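Local coordinates for tail spike protein gp49 (Pseudomonas phage LKA1, PDB 4RU4) that forms a trimeric tailspike of the phage and probably acts as a lyase on the O-specific polysaccharide of the Pseudomonas surface during entry, at residues V206-I211 against N221-E226; V246-A249 against K255-N258; S259-I264 against Y271-G276; H293-G298 against V311-C316. All blocks are in the same frame, centred on the assembly; numbering follows the deposited sequence. Where two conformers were deposited one is given.

In the fold
From the N terminus the four contacts follow one another in series, each closing before the next opens, so none nests or crosses. Interaction 1 closes a connection of nine residues, interaction 2 one of five, interaction 3 one of six and interaction 4 one of twelve. Interactions 1, 2 and 4 join walls of a parallel beta-helix that face each other across its interior; interaction 3 ties strand 260-263 to the corner at Gly272-Ile273. Successive contacts touch through neighbouring strands: 221-226 with 247-249, 247-249 with 271-276, and 271-276 with 296-298. Their centres lie about 7, 8 and 9 Å apart for successive pairs, while those of interactions 1 and 4 are about 16 Å apart, marking a progression along the helix.

Interaction 1: residues V206-I211 against N221-E226; sequences VDIASI and NGLLVE
Val206 and Val225 oppose each other with CA atoms 8.2 Å apart, and Ile208 faces Leu223 with their CA atoms at 9.3 Å, so the two strands run in nearly opposite directions. No hydrogen bond joins them. The spacing and the lack of backbone bonds are consistent with two walls of the beta-helix facing each other across its interior, and the evidence for separate walls is that each strand has its own parallel neighbours, 232-234 for the first and 247-249 for the second.

The valine pair meets tip to tip. Val206 turns CG1 away from its own backbone N (chi1 175°), which sends this methyl across the gap, where it rests against both branches of Val225: CG1 of Val206 is 4.1 Å from CG2 of Val225 and equally 4.1 Å from CG1. One methyl therefore sits against the fork of the other side chain. The second pair is looser. Ile208 CG1 lies 4.3 Å from Leu223 CD2, and this approach applies to one of two conformers deposited for each residue, so its details are less certain. All four residues are buried, and together they cover 133 Å² of surface. Side chains alternate along each strand, with Asp207 turned from this interior and Leu224 likewise on the far side of its strand. Just before Leu223, the chain turns a corner at Gly222, where one wall gives way to the next.

Around the contact, strand 206-209 runs between strands 89-93 and 232-234, with Val206 and Ile208 bonding to the backbone of the latter. Strand 221-226 lies between strands 113-120 and 247-249, and Val225 continues the packing onto Phe248.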
# COMPACT_ATOMS: atom_id res chain seq x y z
N VAL B 206 27.36 -11.84 1.96
CA VAL B 206 27.59 -10.41 2.05
C VAL B 206 26.60 -9.75 3.00
O VAL B 206 25.38 -9.82 2.80
CB VAL B 206 27.56 -9.73 0.67
CG1 VAL B 206 27.68 -8.21 0.79
CG2 VAL B 206 28.70 -10.31 -0.18
N ASP B 207 27.13 -9.12 4.04
CA ASP B 207 26.30 -8.52 5.06
C ASP B 207 27.07 -7.31 5.60
O ASP B 207 28.12 -7.46 6.21
CB ASP B 207 26.01 -9.54 6.17
CG ASP B 207 24.90 -9.09 7.13
OD1 ASP B 207 24.56 -7.89 7.13
OD2 ASP B 207 24.39 -9.93 7.90
N ILE B 208 26.54 -6.12 5.33
CA ILE B 208 27.14 -4.88 5.79
C ILE B 208 26.10 -4.24 6.67
O ILE B 208 24.95 -4.04 6.25
CB ILE B 208 27.49 -3.96 4.59
CG1 ILE B 208 28.26 -4.73 3.51
CG2 ILE B 208 28.26 -2.71 5.05
CD1 ILE B 208 29.55 -5.35 3.98
N ALA B 209 26.46 -3.92 7.90
CA ALA B 209 25.50 -3.28 8.79
C ALA B 209 26.10 -2.32 9.79
O ALA B 209 27.24 -2.50 10.23
CB ALA B 209 24.65 -4.34 9.50
N SER B 210 25.33 -1.29 10.13
CA SER B 210 25.59 -0.51 11.33
C SER B 210 26.96 0.12 11.32
O SER B 210 27.71 0.00 12.30
CB SER B 210 25.46 -1.42 12.54
OG SER B 210 24.11 -1.80 12.71
N ILE B 211 27.27 0.77 10.19
CA ILE B 211 28.51 1.53 10.04
C ILE B 211 28.15 2.83 9.31
O ILE B 211 27.04 2.98 8.76
CB ILE B 211 29.58 0.77 9.23
CG1 ILE B 211 29.05 0.41 7.82
CG2 ILE B 211 30.07 -0.48 9.97
CD1 ILE B 211 30.13 0.10 6.78
N ASN B 221 32.10 4.85 -5.84
CA ASN B 221 31.01 4.25 -5.09
C ASN B 221 31.31 4.27 -3.62
O ASN B 221 32.47 4.09 -3.21
CB ASN B 221 30.84 2.79 -5.48
CG ASN B 221 30.71 2.61 -6.96
OD1 ASN B 221 29.82 3.20 -7.59
ND2 ASN B 221 31.60 1.81 -7.55
N GLY B 222 30.27 4.43 -2.80
CA GLY B 222 30.43 4.24 -1.37
C GLY B 222 30.56 2.76 -1.10
O GLY B 222 31.56 2.30 -0.56
N LEU B 223 29.54 2.00 -1.50
CA LEU B 223 29.58 0.55 -1.38
C LEU B 223 29.22 -0.06 -2.73
O LEU B 223 28.21 0.33 -3.34
CB LEU B 223 28.59 0.09 -0.32
CG LEU B 223 28.19 -1.38 -0.29
CD1 LEU B 223 29.38 -2.30 -0.00
CD2 LEU B 223 27.12 -1.55 0.78
N LEU B 224 30.03 -1.02 -3.20
CA LEU B 224 29.75 -1.76 -4.43
C LEU B 224 29.63 -3.24 -4.09
O LEU B 224 30.52 -3.80 -3.48
CB LEU B 224 30.92 -1.63 -5.42
CG LEU B 224 30.78 -2.53 -6.65
CD1 LEU B 224 29.58 -2.13 -7.50
CD2 LEU B 224 32.08 -2.52 -7.47
N VAL B 225 28.53 -3.88 -4.49
CA VAL B 225 28.38 -5.33 -4.31
C VAL B 225 27.99 -5.83 -5.70
O VAL B 225 27.02 -5.36 -6.28
CB VAL B 225 27.29 -5.71 -3.26
CG1 VAL B 225 27.14 -7.22 -3.16
CG2 VAL B 225 27.59 -5.09 -1.88
N GLU B 226 28.77 -6.76 -6.24
CA GLU B 226 28.59 -7.17 -7.62
C GLU B 226 28.53 -8.71 -7.72
O GLU B 226 29.34 -9.39 -7.08
CB GLU B 226 29.73 -6.61 -8.49
CG GLU B 226 29.69 -7.10 -9.96
CD GLU B 226 30.66 -6.34 -10.86
OE1 GLU B 226 31.35 -5.42 -10.37
OE2 GLU B 226 30.73 -6.68 -12.07

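Interaction 2: residues V246-A249 against K255-N258; sequences VYFA and KITN. With EDO (1,2-ethanediol), chain S.
Ile256 meets Val246 and Phe248 through different parts of its side chain. Its CB comes to the edge of the Phe248 ring, near the ring plane, 4.1 Å from CE2. The CG2 branch touches the same ring atom, CE2 of Phe248, also at 4.1 Å, so one ring corner is held against the branch point. On the other branch, CG1 stands opposite the backbone N (chi1 176°) and carries CD1 toward Val246, where Ile256 CD1 and Val246 CG2 meet tip to tip at 4.0 Å.

These apolar groups fill the interior of the right-handed parallel beta-helix characteristic of pectin lyase-like domains: strand 247-249, with the corner at Val246 before it, supplies one wall and strand 254-257 another, with no hydrogen bond between the segments. Phe248 also meets the ring of Phe275, their planes at about 25°, so aromatic packing continues to the next coil. Ile256 likewise reaches Val233 and Ile273.

Lys255 points away from this interior, and its ammonium group forms a salt bridge with Asp253. Beyond the strand, Asn258 O accepts a hydrogen bond from O1 of a 1,2-ethanediol at 2.8 Å, a molecule probably from the crystallisation liquor that also bonds to Arg232 of the third subunit.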
# COMPACT_ATOMS: atom_id res chain seq x y z
N VAL B 246 25.45 3.74 -3.04
CA VAL B 246 25.44 2.28 -2.98
C VAL B 246 25.13 1.77 -4.38
O VAL B 246 24.17 2.23 -5.00
CB VAL B 246 24.35 1.76 -2.00
CG1 VAL B 246 24.32 0.24 -1.96
CG2 VAL B 246 24.61 2.30 -0.60
N TYR B 247 25.93 0.85 -4.87
CA TYR B 247 25.74 0.30 -6.21
C TYR B 247 25.68 -1.21 -6.11
O TYR B 247 26.67 -1.83 -5.77
CB TYR B 247 26.90 0.72 -7.11
CG TYR B 247 26.74 0.44 -8.60
CD1 TYR B 247 25.91 -0.57 -9.07
CD2 TYR B 247 27.41 1.21 -9.53
CE1 TYR B 247 25.76 -0.82 -10.44
CE2 TYR B 247 27.28 0.97 -10.90
CZ TYR B 247 26.45 -0.05 -11.34
OH TYR B 247 26.33 -0.27 -12.70
N PHE B 248 24.51 -1.78 -6.42
CA PHE B 248 24.36 -3.21 -6.56
C PHE B 248 24.41 -3.54 -8.06
O PHE B 248 23.62 -2.99 -8.84
CB PHE B 248 23.02 -3.70 -6.00
CG PHE B 248 22.89 -3.58 -4.50
CD1 PHE B 248 23.58 -4.42 -3.66
CD2 PHE B 248 22.03 -2.65 -3.94
CE1 PHE B 248 23.47 -4.32 -2.26
CE2 PHE B 248 21.87 -2.54 -2.54
CZ PHE B 248 22.59 -3.39 -1.71
N ALA B 249 25.33 -4.42 -8.46
CA ALA B 249 25.49 -4.76 -9.88
C ALA B 249 25.31 -6.27 -10.03
O ALA B 249 26.01 -7.04 -9.37
CB ALA B 249 26.87 -4.35 -10.39
N LYS B 255 19.14 -6.57 -0.87
CA LYS B 255 18.25 -5.74 -0.06
C LYS B 255 19.04 -4.70 0.74
O LYS B 255 19.97 -5.06 1.47
CB LYS B 255 17.41 -6.59 0.89
CG LYS B 255 16.32 -7.42 0.19
CD LYS B 255 15.38 -8.09 1.20
CE LYS B 255 14.20 -8.72 0.50
NZ LYS B 255 14.26 -10.19 0.57
N ILE B 256 18.67 -3.43 0.61
CA ILE B 256 19.19 -2.40 1.50
C ILE B 256 18.04 -1.87 2.33
O ILE B 256 17.00 -1.48 1.78
CB ILE B 256 19.90 -1.27 0.78
CG1 ILE B 256 20.33 -0.18 1.79
CG2 ILE B 256 19.02 -0.63 -0.33
CD1 ILE B 256 21.44 0.72 1.24
N THR B 257 18.21 -1.85 3.65
CA THR B 257 17.10 -1.51 4.56
C THR B 257 17.55 -0.50 5.63
O THR B 257 18.72 -0.51 6.05
CB THR B 257 16.57 -2.77 5.27
OG1 THR B 257 17.68 -3.49 5.84
CG2 THR B 257 15.82 -3.68 4.27
N ASN B 258 16.62 0.33 6.10
CA ASN B 258 16.89 1.16 7.30
C ASN B 258 18.16 2.03 7.21
O ASN B 258 18.85 2.27 8.21
CB ASN B 258 16.96 0.24 8.52
CG ASN B 258 15.83 -0.80 8.53
OD1 ASN B 258 14.67 -0.45 8.34
ND2 ASN B 258 16.18 -2.09 8.71
C1 EDO S . 20.67 5.00 9.02
O1 EDO S . 19.28 4.80 9.30
C2 EDO S . 21.42 5.23 10.32
O2 EDO S . 20.98 4.26 11.26

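Interaction 3: residues S259-I264 against Y271-G276; sequences SNISNI and YGIIFG. With NA (sodium ion), chain Y; EDO (1,2-ethanediol), chain U.
Asn263 and Ile261 connect strand 260-263 to the corner at Gly272-Ile273 and to Tyr271 just before it, within the parallel beta-helix, where the chain passes from one wall to another.

The hydrogen bonding centres on the asparagine amide. With CG turned opposite the backbone N (chi1 -177°), Asn263 sends ND2 to the carbonyl of Tyr271, 2.9 Å from O, and the N-H...O angle of 164° makes the bond nearly straight. Tyr271 O lies close to the plane of the amide, but the donor sits 36° out of the carbonyl plane, approaching from above rather than on a lone pair. ND2 also donates to the backbone O of Asn242, and OD1 accepts from the backbone N of Gly265. Three bonds thus fix the rotation of the amide, which holds the corner and two nearby backbone segments together.

The apolar part belongs to Ile261. Its side chain crosses that of Ile273 at about a right angle, with CG1 of Ile261 3.9 Å from CG1 of Ile273. The CG2 branch of Ile261 packs against Gly272 O at 3.6 Å, a van der Waals contact with the backbone of the corner. Val238 and Val246 extend the greasy surface around Ile261.

Flat groups and ions account for the rest. Ile274 CD1 lies over the centre of one face of the Tyr271 ring, while the Tyr271 hydroxyl is linked weakly to a 1,2-ethanediol. On the outer side of strand 260-263, Ser262 OG lies 3.0 Å from a sodium ion, which a water also binds at 2.7 Å.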
# COMPACT_ATOMS: atom_id res chain seq x y z
N SER B 259 18.47 2.52 6.01
CA SER B 259 19.74 3.20 5.76
C SER B 259 19.55 4.64 5.31
O SER B 259 18.51 4.99 4.76
CB SER B 259 20.57 2.40 4.72
OG SER B 259 20.79 1.10 5.23
N ASN B 260 20.55 5.47 5.56
CA ASN B 260 20.52 6.87 5.14
C ASN B 260 21.66 7.09 4.17
O ASN B 260 22.82 7.00 4.55
CB ASN B 260 20.64 7.83 6.33
CG ASN B 260 19.31 8.00 7.09
OD1 ASN B 260 18.49 7.08 7.10
ND2 ASN B 260 19.08 9.17 7.68
N ILE B 261 21.32 7.38 2.93
CA ILE B 261 22.29 7.49 1.87
C ILE B 261 22.21 8.89 1.27
O ILE B 261 21.12 9.36 0.89
CB ILE B 261 22.01 6.49 0.73
CG1 ILE B 261 21.78 5.06 1.27
CG2 ILE B 261 23.18 6.54 -0.29
CD1 ILE B 261 22.94 4.52 2.13
N SER B 262 23.35 9.58 1.18
CA SER B 262 23.36 10.95 0.65
C SER B 262 24.52 11.15 -0.31
O SER B 262 25.68 11.16 0.11
CB SER B 262 23.46 11.97 1.80
OG SER B 262 23.48 13.31 1.31
N ASN B 263 24.22 11.33 -1.60
CA ASN B 263 25.26 11.59 -2.58
C ASN B 263 25.15 13.00 -3.17
O ASN B 263 24.25 13.28 -3.95
CB ASN B 263 25.30 10.51 -3.68
CG ASN B 263 26.44 10.72 -4.67
OD1 ASN B 263 27.36 11.49 -4.41
ND2 ASN B 263 26.35 10.07 -5.83
N ILE B 264 26.09 13.87 -2.78
CA ILE B 264 26.11 15.26 -3.20
C ILE B 264 26.41 15.31 -4.69
O ILE B 264 26.04 16.27 -5.37
CB ILE B 264 27.19 16.02 -2.37
CG1 ILE B 264 26.64 16.23 -0.96
CG2 ILE B 264 27.63 17.34 -3.01
CD1 ILE B 264 27.71 16.51 0.09
N TYR B 271 23.96 9.12 -8.46
CA TYR B 271 22.93 8.28 -7.86
C TYR B 271 23.08 8.13 -6.35
O TYR B 271 24.19 8.17 -5.82
CB TYR B 271 23.01 6.86 -8.42
CG TYR B 271 22.99 6.73 -9.91
CD1 TYR B 271 21.86 7.07 -10.63
CD2 TYR B 271 24.09 6.23 -10.61
CE1 TYR B 271 21.81 6.93 -12.02
CE2 TYR B 271 24.05 6.09 -12.00
CZ TYR B 271 22.89 6.45 -12.69
OH TYR B 271 22.81 6.33 -14.06
N GLY B 272 21.97 7.89 -5.67
CA GLY B 272 22.01 7.58 -4.24
C GLY B 272 22.24 6.08 -4.10
O GLY B 272 23.33 5.64 -3.76
N ILE B 273 21.19 5.30 -4.38
CA ILE B 273 21.27 3.84 -4.48
C ILE B 273 20.92 3.45 -5.91
O ILE B 273 19.89 3.90 -6.44
CB ILE B 273 20.23 3.16 -3.56
CG1 ILE B 273 20.39 3.63 -2.12
CG2 ILE B 273 20.36 1.63 -3.59
CD1 ILE B 273 19.10 3.40 -1.22
N ILE B 274 21.76 2.65 -6.55
CA ILE B 274 21.45 2.18 -7.89
C ILE B 274 21.51 0.66 -7.98
O ILE B 274 22.45 0.01 -7.46
CB ILE B 274 22.32 2.85 -9.00
CG1 ILE B 274 22.03 2.17 -10.35
CG2 ILE B 274 23.82 2.77 -8.65
CD1 ILE B 274 22.27 3.00 -11.54
N PHE B 275 20.48 0.11 -8.61
CA PHE B 275 20.41 -1.33 -8.87
C PHE B 275 20.68 -1.51 -10.35
O PHE B 275 19.82 -1.18 -11.17
CB PHE B 275 19.02 -1.90 -8.51
CG PHE B 275 18.70 -1.89 -7.02
CD1 PHE B 275 18.20 -0.75 -6.41
CD2 PHE B 275 18.87 -3.02 -6.25
CE1 PHE B 275 17.90 -0.74 -5.04
CE2 PHE B 275 18.57 -3.02 -4.88
CZ PHE B 275 18.09 -1.85 -4.29
N GLY B 276 21.88 -1.99 -10.69
CA GLY B 276 22.25 -2.19 -12.08
C GLY B 276 22.14 -3.67 -12.41
O GLY B 276 22.76 -4.51 -11.73
NA NA Y . 25.29 15.11 2.85
C1 EDO U . 21.99 2.50 -17.16
O1 EDO U . 22.37 2.84 -18.50
C2 EDO U . 22.97 3.16 -16.20
O2 EDO U . 22.54 2.98 -14.86
O HOH W 1 27.92 15.24 3.46

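Interaction 4: residues H293-G298 against V311-C316; sequences HAIATG and VRMRNC
Within the beta-helix interior, Ile295, Thr297 and Met313 bring opposing walls together, strand 296-298 with its preceding corner on one side and strand 312-314 on the other. The CA atoms of Ile295 and Met313 are 8.4 Å apart and those of Thr297 and Val311 8.8 Å, a pairing in which the two segments run in opposite directions.

Ile295 and Met313 carry most of the contact in nearly equal shares. The methionine chain bends at chi2 (-52°), turning the thioether alongside Ile295, and the two side chains slide past each other in opposite directions. The terminal methyl CE of Met313 lies 3.6 Å from CG2 of Ile295, and SD of Met313 is 3.9 Å from the same methyl. CE of Met313 also touches CG2 of Thr297 at 3.7 Å, the threonine crossing it obliquely. Thr297 presents its methyl here, while its OG1 makes a weak hydrogen bond to His332 N. At the other end, Ile295 CD1 approaches Cys316 SG at 4.3 Å, beyond the turn that follows strand 312-314.

Phe275 and Tyr340 flank Met313, continuing the interior along the helix. The arginines of the same strand lie on its other side, where Arg312 forms a salt bridge with Asp337 and Arg314 with Glu341. Arg314 and Asn315 also pack near the second subunit.

No hydrogen bond crosses the contact, which buries 183 Å² in all. Its closest approaches are between methyl, methylene and sulfur atoms; close packing of polarisable and apolar atoms, not directional bonding, therefore joins the two walls here.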
# COMPACT_ATOMS: atom_id res chain seq x y z
N HIS B 293 19.52 11.25 -9.16
CA HIS B 293 18.50 10.25 -8.88
C HIS B 293 18.75 9.63 -7.52
O HIS B 293 19.75 8.97 -7.34
CB HIS B 293 18.57 9.13 -9.90
CG HIS B 293 18.42 9.60 -11.31
ND1 HIS B 293 17.55 10.61 -11.68
CD2 HIS B 293 19.05 9.20 -12.44
CE1 HIS B 293 17.63 10.79 -12.98
NE2 HIS B 293 18.54 9.96 -13.47
N ALA B 294 17.84 9.84 -6.58
CA ALA B 294 18.02 9.29 -5.24
C ALA B 294 18.13 7.77 -5.31
O ALA B 294 19.02 7.16 -4.71
CB ALA B 294 16.85 9.70 -4.32
N ILE B 295 17.18 7.15 -5.99
CA ILE B 295 17.27 5.73 -6.28
C ILE B 295 17.13 5.60 -7.79
O ILE B 295 16.36 6.34 -8.43
CB ILE B 295 16.19 4.90 -5.54
CG1 ILE B 295 16.37 5.05 -4.01
CG2 ILE B 295 16.22 3.43 -5.98
CD1 ILE B 295 15.38 4.17 -3.19
N ALA B 296 17.90 4.67 -8.37
CA ALA B 296 17.86 4.46 -9.81
C ALA B 296 17.99 2.98 -10.09
O ALA B 296 18.37 2.20 -9.22
CB ALA B 296 18.98 5.21 -10.48
N THR B 297 17.66 2.58 -11.32
CA THR B 297 18.01 1.26 -11.80
C THR B 297 18.63 1.44 -13.18
O THR B 297 18.36 2.43 -13.87
CB THR B 297 16.76 0.32 -11.86
OG1 THR B 297 15.84 0.79 -12.86
CG2 THR B 297 16.04 0.27 -10.50
N GLY B 298 19.45 0.49 -13.62
CA GLY B 298 20.02 0.61 -14.95
C GLY B 298 20.98 -0.53 -15.11
O GLY B 298 20.56 -1.68 -15.05
N VAL B 311 12.38 -5.55 -8.78
CA VAL B 311 13.06 -4.75 -7.77
C VAL B 311 12.06 -3.73 -7.25
O VAL B 311 11.40 -3.02 -8.02
CB VAL B 311 14.37 -4.09 -8.30
CG1 VAL B 311 15.07 -3.31 -7.18
CG2 VAL B 311 15.32 -5.16 -8.91
N ARG B 312 11.89 -3.72 -5.93
CA ARG B 312 10.80 -2.99 -5.30
C ARG B 312 11.34 -1.96 -4.31
O ARG B 312 12.06 -2.32 -3.39
CB ARG B 312 9.87 -3.99 -4.59
CG ARG B 312 9.49 -5.16 -5.47
CD ARG B 312 8.51 -4.70 -6.58
NE ARG B 312 8.13 -5.83 -7.43
CZ ARG B 312 7.26 -5.74 -8.43
NH1 ARG B 312 6.68 -4.58 -8.72
NH2 ARG B 312 6.96 -6.82 -9.14
N MET B 313 11.00 -0.68 -4.51
CA MET B 313 11.41 0.36 -3.57
C MET B 313 10.20 0.68 -2.70
O MET B 313 9.15 1.08 -3.21
CB MET B 313 11.85 1.62 -4.31
CG MET B 313 12.66 1.38 -5.58
SD MET B 313 14.08 0.28 -5.36
CE MET B 313 14.69 0.30 -7.04
N ARG B 314 10.34 0.55 -1.38
CA ARG B 314 9.19 0.66 -0.49
C ARG B 314 9.51 1.49 0.72
O ARG B 314 10.61 1.37 1.28
CB ARG B 314 8.76 -0.72 -0.02
CG ARG B 314 8.27 -1.62 -1.18
CD ARG B 314 7.67 -2.92 -0.69
NE ARG B 314 7.00 -3.63 -1.77
CZ ARG B 314 7.34 -4.84 -2.20
NH1 ARG B 314 8.33 -5.50 -1.63
NH2 ARG B 314 6.66 -5.39 -3.20
N ASN B 315 8.56 2.31 1.15
CA ASN B 315 8.65 2.98 2.46
C ASN B 315 9.88 3.90 2.60
O ASN B 315 10.46 4.01 3.68
CB ASN B 315 8.62 1.94 3.60
CG ASN B 315 7.48 0.90 3.44
OD1 ASN B 315 6.39 1.22 3.00
ND2 ASN B 315 7.75 -0.35 3.81
N CYS B 316 10.27 4.56 1.50
CA CYS B 316 11.41 5.48 1.50
C CYS B 316 10.99 6.93 1.34
O CYS B 316 9.91 7.23 0.82
CB CYS B 316 12.37 5.15 0.34
SG CYS B 316 13.13 3.50 0.43